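Local coordinates for putative aminotransferase (Actinomadura melliaura, PDB 4ZWV) that probably transfers an amino group to a sugar with the help of pyridoxal 5'-phosphate, in making the aminopentose of the indolocarbazole AT2433, at the interface of chains A and B. Coordinates in Å, arbitrary orientation; residue numbers count along the deposited sequence, not the author numbering. Chains: chain A/B, Putative aminotransferase.

The interface of chains A and B. Residues chain A 217, 219, 232, 235-236; chain B 85, 89, 329.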
# COMPACT_ATOMS: atom_id res chain seq x y z
N TYR A 217 -9.92 3.67 3.76
CA TYR A 217 -10.00 4.34 5.06
C TYR A 217 -11.33 4.18 5.78
O TYR A 217 -11.55 4.84 6.80
CB TYR A 217 -9.71 5.83 4.92
CG TYR A 217 -8.41 6.17 4.25
CD1 TYR A 217 -7.19 5.98 4.90
CD2 TYR A 217 -8.40 6.69 2.96
CE1 TYR A 217 -5.98 6.31 4.28
CE2 TYR A 217 -7.19 7.02 2.33
CZ TYR A 217 -6.00 6.83 3.00
OH TYR A 217 -4.82 7.19 2.38
N ILE A 219 -14.01 5.17 4.41
CA ILE A 219 -14.75 6.32 3.90
C ILE A 219 -15.62 5.92 2.72
O ILE A 219 -15.13 5.40 1.71
CB ILE A 219 -13.77 7.46 3.48
CG1 ILE A 219 -13.01 7.98 4.71
CG2 ILE A 219 -14.53 8.59 2.80
CD1 ILE A 219 -11.90 8.97 4.40
N VAL A 232 -16.84 7.09 9.61
CA VAL A 232 -16.02 5.89 9.49
C VAL A 232 -16.37 4.93 10.62
O VAL A 232 -16.05 5.20 11.79
CB VAL A 232 -14.51 6.22 9.53
CG1 VAL A 232 -13.70 4.93 9.49
CG2 VAL A 232 -14.12 7.13 8.36
N TRP A 235 -12.06 1.59 10.68
CA TRP A 235 -10.96 2.21 9.95
C TRP A 235 -10.38 1.29 8.87
O TRP A 235 -10.57 0.07 8.89
CB TRP A 235 -9.86 2.67 10.92
CG TRP A 235 -9.19 1.55 11.67
CD1 TRP A 235 -9.49 1.12 12.94
CD2 TRP A 235 -8.13 0.70 11.20
NE1 TRP A 235 -8.67 0.07 13.29
CE2 TRP A 235 -7.83 -0.21 12.24
CE3 TRP A 235 -7.39 0.64 10.01
CZ2 TRP A 235 -6.84 -1.18 12.12
CZ3 TRP A 235 -6.41 -0.34 9.89
CH2 TRP A 235 -6.15 -1.24 10.94
N GLY A 236 -9.70 1.90 7.91
CA GLY A 236 -8.93 1.16 6.92
C GLY A 236 -7.74 2.01 6.52
O GLY A 236 -7.57 3.12 7.02
N GLU B 85 -7.85 11.42 7.43
CA GLU B 85 -7.96 10.22 8.25
C GLU B 85 -6.72 9.33 8.21
O GLU B 85 -6.42 8.66 9.19
CB GLU B 85 -9.18 9.40 7.82
CG GLU B 85 -10.52 9.91 8.34
CD GLU B 85 -11.11 11.07 7.53
OE1 GLU B 85 -10.48 11.55 6.56
OE2 GLU B 85 -12.25 11.48 7.85
N TRP B 89 -5.46 6.81 11.09
CA TRP B 89 -5.70 5.39 10.90
C TRP B 89 -4.38 4.63 10.83
O TRP B 89 -4.33 3.46 11.22
CB TRP B 89 -6.54 5.14 9.66
CG TRP B 89 -8.00 5.64 9.68
CD1 TRP B 89 -8.87 5.51 8.65
CD2 TRP B 89 -8.74 6.31 10.75
NE1 TRP B 89 -10.09 6.06 8.97
CE2 TRP B 89 -10.03 6.56 10.25
CE3 TRP B 89 -8.43 6.73 12.06
CZ2 TRP B 89 -11.03 7.20 11.00
CZ3 TRP B 89 -9.42 7.37 12.81
CH2 TRP B 89 -10.70 7.60 12.27
N CYS B 329 -15.77 4.77 14.76
CA CYS B 329 -14.72 3.78 15.03
C CYS B 329 -13.78 4.21 16.17
O CYS B 329 -13.04 3.38 16.70
CB CYS B 329 -13.90 3.50 13.76
SG CYS B 329 -12.84 4.84 13.18
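A:Tyr217 meets B:Trp89 through its backbone carbonyl, in a stretch where A:Tyr217 has a positive phi of 64°, while A:Val232, in an extended conformation, offers its own carbonyl to B:Cys329. The indole of B:Trp89 shows how one large side chain can be held through its N-H and over its faces at once. Its NE1 donates to A:Tyr217 O over 2.9 Å, a bent bond (132° at the hydrogen) with the oxygen a little out of the ring plane. CB of A:Trp235 lies over one face, 3.6 Å from the centroid of the five-membered ring, a CH-pi contact; B:Glu85 O, from the same helix, approaches the other. With CG of A:Trp235 wedged between its backbone N and carbonyl carbon (chi1 64°), the methylene rather than the ring meets B:Trp89. At the benzo end, A:Val232 CG1 touches B:Trp89 CZ2 at 3.8 Å and also packs on B:Cys329 SG. A phenylalanine in place of B:Trp89 would probably leave A:Tyr217 O without its indole donor and weaken the packing on A:Val232. The B:Cys329 N bond to A:Val232 O, 3.0 Å long, is straighter and lies in the carbonyl plane. Nearby, A:Ile219 CD1 rests against the carboxylate of B:Glu85. Loop residues of chain A thus clasp helix 85-93 and the 3-10 helix 328-333 of chain B, a patch that the two-fold symmetry of the deposited pair, probably the family's usual dimer, repeats with chains exchanged.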